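Local structure of PUA domain-containing protein (Thermoplasma acidophilum DSM 1728, 1Q7H) at residues I141-P144 against G145-L148; E11-R14 against I15-M19. The protein is of unknown function but probably binds RNA, with a possible role in translation initiation. All blocks are in the same frame, centred on the assembly; numbering follows the deposited sequence.

Contact 1 of 2, residues I141-P144 against G145-L148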
loop_
_atom_site.group_PDB
_atom_site.type_symbol
_atom_site.label_atom_id
_atom_site.label_comp_id
_atom_site.label_asym_id
_atom_site.label_seq_id
_atom_site.Cartn_x
_atom_site.Cartn_y
_atom_site.Cartn_z
ATOM N N ILE A 141 4.616 -6.114 0.738
ATOM C CA ILE A 141 3.468 -7.016 0.802
ATOM C C ILE A 141 2.504 -6.889 -0.379
ATOM O O ILE A 141 1.595 -7.709 -0.540
ATOM C CB ILE A 141 2.679 -6.838 2.117
ATOM C CG1 ILE A 141 2.149 -5.407 2.227
ATOM C CG2 ILE A 141 3.574 -7.166 3.311
ATOM C CD1 ILE A 141 1.302 -5.181 3.465
ATOM N N HIS A 142 2.685 -5.856 -1.193
ATOM C CA HIS A 142 1.856 -5.680 -2.378
ATOM C C HIS A 142 2.597 -4.842 -3.397
ATOM O O HIS A 142 3.172 -3.805 -3.067
ATOM C CB HIS A 142 0.514 -5.006 -2.068
ATOM C CG HIS A 142 -0.284 -4.696 -3.300
ATOM N ND1 HIS A 142 -0.796 -3.444 -3.565
ATOM C CD2 HIS A 142 -0.572 -5.454 -4.384
ATOM C CE1 HIS A 142 -1.356 -3.441 -4.762
ATOM N NE2 HIS A 142 -1.232 -4.650 -5.282
ATOM N N PHE A 143 2.571 -5.295 -4.644
ATOM C CA PHE A 143 3.248 -4.593 -5.720
ATOM C C PHE A 143 2.507 -4.898 -7.009
ATOM O O PHE A 143 1.704 -5.826 -7.057
ATOM C CB PHE A 143 4.716 -5.038 -5.791
ATOM C CG PHE A 143 4.895 -6.519 -5.953
ATOM C CD1 PHE A 143 5.092 -7.078 -7.213
ATOM C CD2 PHE A 143 4.851 -7.360 -4.849
ATOM C CE1 PHE A 143 5.242 -8.454 -7.368
ATOM C CE2 PHE A 143 4.998 -8.746 -4.999
ATOM C CZ PHE A 143 5.193 -9.287 -6.262
ATOM N N PRO A 144 2.772 -4.134 -8.081
ATOM C CA PRO A 144 2.070 -4.384 -9.341
ATOM C C PRO A 144 2.239 -5.800 -9.899
ATOM O O PRO A 144 3.335 -6.353 -9.901
ATOM C CB PRO A 144 2.650 -3.326 -10.277
ATOM C CG PRO A 144 3.081 -2.217 -9.337
ATOM C CD PRO A 144 3.722 -3.017 -8.227
ATOM N N GLY A 145 1.139 -6.374 -10.376
ATOM C CA GLY A 145 1.191 -7.702 -10.956
ATOM C C GLY A 145 1.414 -8.843 -9.983
ATOM O O GLY A 145 1.662 -9.972 -10.405
ATOM N N ASP A 146 1.325 -8.571 -8.684
ATOM C CA ASP A 146 1.525 -9.625 -7.703
ATOM C C ASP A 146 0.311 -10.564 -7.665
ATOM O O ASP A 146 -0.577 -10.467 -8.505
ATOM C CB ASP A 146 1.798 -9.015 -6.324
ATOM C CG ASP A 146 0.597 -8.306 -5.740
ATOM O OD1 ASP A 146 -0.429 -8.162 -6.439
ATOM O OD2 ASP A 146 0.686 -7.887 -4.568
ATOM N N GLU A 147 0.276 -11.470 -6.697
ATOM C CA GLU A 147 -0.824 -12.424 -6.589
ATOM C C GLU A 147 -2.178 -11.778 -6.347
ATOM O O GLU A 147 -3.192 -12.255 -6.850
ATOM C CB GLU A 147 -0.538 -13.446 -5.483
ATOM C CG GLU A 147 -0.006 -12.834 -4.192
ATOM C CD GLU A 147 -0.095 -13.785 -3.004
ATOM O OE1 GLU A 147 0.317 -14.958 -3.142
ATOM O OE2 GLU A 147 -0.569 -13.351 -1.930
ATOM N N LEU A 148 -2.205 -10.697 -5.577
ATOM C CA LEU A 148 -3.464 -10.019 -5.310
ATOM C C LEU A 148 -4.060 -9.457 -6.598
ATOM O O LEU A 148 -5.258 -9.593 -6.847
ATOM C CB LEU A 148 -3.253 -8.905 -4.279
ATOM C CG LEU A 148 -2.824 -9.439 -2.907
ATOM C CD1 LEU A 148 -2.446 -8.306 -1.957
ATOM C CD2 LEU A 148 -3.963 -10.259 -2.338
HETATM O O HOH W 1 1.609 -9.828 -2.709
#

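Contact 2 of 2, residues E11-R14 against I15-M19. Unlike the reference sequence in segment 15-19: Q18 (reference Ala).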
loop_
_atom_site.group_PDB
_atom_site.type_symbol
_atom_site.label_atom_id
_atom_site.label_comp_id
_atom_site.label_asym_id
_atom_site.label_seq_id
_atom_site.Cartn_x
_atom_site.Cartn_y
_atom_site.Cartn_z
ATOM N N GLU A 11 -21.514 -0.823 4.960
ATOM C CA GLU A 11 -20.369 -1.699 4.766
ATOM C C GLU A 11 -19.219 -0.876 4.177
ATOM O O GLU A 11 -18.085 -0.978 4.627
ATOM C CB GLU A 11 -20.735 -2.845 3.818
ATOM C CG GLU A 11 -21.739 -3.825 4.400
ATOM C CD GLU A 11 -21.100 -4.864 5.311
ATOM O OE1 GLU A 11 -19.898 -4.741 5.628
ATOM O OE2 GLU A 11 -21.806 -5.808 5.713
ATOM N N ALA A 12 -19.525 -0.055 3.176
ATOM C CA ALA A 12 -18.519 0.780 2.535
ATOM C C ALA A 12 -17.863 1.701 3.552
ATOM O O ALA A 12 -16.642 1.836 3.588
ATOM C CB ALA A 12 -19.154 1.609 1.424
ATOM N N LYS A 13 -18.681 2.323 4.390
ATOM C CA LYS A 13 -18.177 3.244 5.396
ATOM C C LYS A 13 -17.042 2.642 6.210
ATOM O O LYS A 13 -16.074 3.331 6.532
ATOM C CB LYS A 13 -19.310 3.685 6.323
ATOM C CG LYS A 13 -18.931 4.791 7.289
ATOM C CD LYS A 13 -20.111 5.147 8.177
ATOM C CE LYS A 13 -19.754 6.218 9.197
ATOM N NZ LYS A 13 -19.375 7.507 8.548
ATOM N N ARG A 14 -17.147 1.361 6.543
ATOM C CA ARG A 14 -16.100 0.716 7.324
ATOM C C ARG A 14 -14.773 0.748 6.572
ATOM O O ARG A 14 -13.715 0.987 7.157
ATOM C CB ARG A 14 -16.470 -0.737 7.630
ATOM C CG ARG A 14 -15.395 -1.473 8.420
ATOM C CD ARG A 14 -15.808 -2.889 8.755
ATOM N NE ARG A 14 -15.813 -3.762 7.587
ATOM C CZ ARG A 14 -14.765 -4.466 7.178
ATOM N NH1 ARG A 14 -13.619 -4.400 7.848
ATOM N NH2 ARG A 14 -14.867 -5.241 6.107
ATOM N N ILE A 15 -14.831 0.494 5.272
ATOM C CA ILE A 15 -13.630 0.497 4.458
ATOM C C ILE A 15 -13.097 1.919 4.300
ATOM O O ILE A 15 -11.887 2.127 4.319
ATOM C CB ILE A 15 -13.903 -0.119 3.073
ATOM C CG1 ILE A 15 -14.520 -1.511 3.242
ATOM C CG2 ILE A 15 -12.620 -0.224 2.288
ATOM C CD1 ILE A 15 -13.665 -2.465 4.038
ATOM N N TRP A 16 -13.990 2.898 4.162
ATOM C CA TRP A 16 -13.548 4.285 4.022
ATOM C C TRP A 16 -12.780 4.703 5.267
ATOM O O TRP A 16 -11.726 5.346 5.182
ATOM C CB TRP A 16 -14.727 5.250 3.859
ATOM C CG TRP A 16 -15.661 4.942 2.729
ATOM C CD1 TRP A 16 -15.390 4.214 1.604
ATOM C CD2 TRP A 16 -17.020 5.381 2.606
ATOM N NE1 TRP A 16 -16.500 4.170 0.790
ATOM C CE2 TRP A 16 -17.513 4.876 1.383
ATOM C CE3 TRP A 16 -17.869 6.146 3.417
ATOM C CZ2 TRP A 16 -18.816 5.114 0.950
ATOM C CZ3 TRP A 16 -19.167 6.383 2.987
ATOM C CH2 TRP A 16 -19.628 5.868 1.764
ATOM N N GLU A 17 -13.324 4.340 6.424
ATOM C CA GLU A 17 -12.712 4.681 7.695
ATOM C C GLU A 17 -11.368 3.993 7.873
ATOM O O GLU A 17 -10.443 4.580 8.410
ATOM C CB GLU A 17 -13.648 4.319 8.848
ATOM C CG GLU A 17 -15.008 4.980 8.771
ATOM C CD GLU A 17 -15.933 4.543 9.902
ATOM O OE1 GLU A 17 -15.902 3.346 10.270
ATOM O OE2 GLU A 17 -16.698 5.392 10.413
ATOM N N GLN A 18 -11.255 2.748 7.432
ATOM C CA GLN A 18 -9.982 2.041 7.544
ATOM C C GLN A 18 -8.906 2.746 6.713
ATOM O O GLN A 18 -7.777 2.920 7.164
ATOM C CB GLN A 18 -10.125 0.600 7.062
ATOM C CG GLN A 18 -10.808 -0.298 8.072
ATOM C CD GLN A 18 -9.929 -0.589 9.272
ATOM O OE1 GLN A 18 -10.415 -1.022 10.314
ATOM N NE2 GLN A 18 -8.626 -0.370 9.127
HETATM N N MSE A 19 -9.261 3.139 5.495
HETATM C CA MSE A 19 -8.325 3.819 4.614
HETATM C C MSE A 19 -8.018 5.242 5.086
HETATM O O MSE A 19 -6.914 5.746 4.870
HETATM C CB MSE A 19 -8.878 3.836 3.192
HETATM C CG MSE A 19 -8.931 2.461 2.545
HETATM SE SE MSE A 19 -7.181 1.589 2.444
HETATM C CE MSE A 19 -7.272 0.510 4.057
HETATM O O HOH W 2 -13.387 0.797 10.219
#

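Contact 1 of 2, residues I141-P144 against G145-L148
F143 and D146 are the ends of a type II beta turn, closed by the bond from D146 N to F143 O (3.2 Å, N-H...O 148°). P144 and G145 form its corners, and G145 takes a positive phi of 71°, a value glycine adopts readily. The D146 CB methylene sits over the middle of the F143 ring, 3.4 Å from the ring centroid and 14° off its normal, which identifies a CH-pi contact with the face. The F143 ring reaches that place because its CG is set between the backbone N and the carbonyl carbon. The D146 carboxylate plane is turned well away from that of the ring. D146 is the N-cap of helix 147-151: OD1 accepts the backbone N-H of I149, while OD2 turns back to the strand side, accepting F143 N at 3.2 Å, although the modelled place of OD2 is less certain. The turn follows directly on strand 136-142 of the PUA domain, where I141 and H142 face V119 as a classic beta bulge. A water donates to I141 O (3.0 Å) and to D146 OD2 (2.8 Å), bridging bulge and cap. L148 lies beside H142, and F51 meets the H142 ring edge-to-face.

Contact 2 of 2, residues E11-R14 against I15-M19
W16 lays its indole back along the helix against A12 and K13, the tight part of this contact. A12 CB lies 3.6 Å from W16 CZ2, and A12 O stands 3.3 Å above the indole plane, toward its rim, while K13 N lies on the same face over the centre. With CG anti to the carbonyl carbon (chi1 -56°), the indole is directed back toward the preceding turn, and its NE1 is taken up by the E29 backbone carbonyl. A12 O also receives W16 N at 2.9 Å, nearly straight at 158°, and a weak second bond from I15 N, two grips on one carbonyl. E17 N to K13 O and Q18 N to R14 O continue the helical ladder.

R14, at the border of the tight and loose sides, is bent at chi3 and turns one face of its guanidinium to I15 CD1, which lies 3.7 Å above the plane, offset toward the rim; both residues touch Y42. The outward side is looser. K13 NZ ends 3.9 Å from E17 OE2, a long salt bridge one helical turn apart. A water donates to R14 O at 3.1 Å and only weakly to Q18 OE1. I15 and M19 meet L56 and V50, whereas K13 and E17 are exposed: the pattern of an amphipathic helix lying on an antiparallel sheet, here in the DUF1947 region, a pre-PUA module.

From the N terminus, contact 2 comes first, entirely within helix 9-20, so it closes single helical turns rather than a loop. Contact 1 follows near the C terminus, closing the turn between strand 136-142 and helix 147-151. The two are in series, neither nested nor crossing; their centres are 22 Å apart and their nearest atoms about 10 Å, so they do not touch. Strand 56-58 of the five-stranded sheet relates them: L56 and P58 take side chains from helix 9-20, whereas the intervening I57 takes I141 and H142. Contact 1 therefore also joins the six-stranded PUA sheet to that N-terminal sheet.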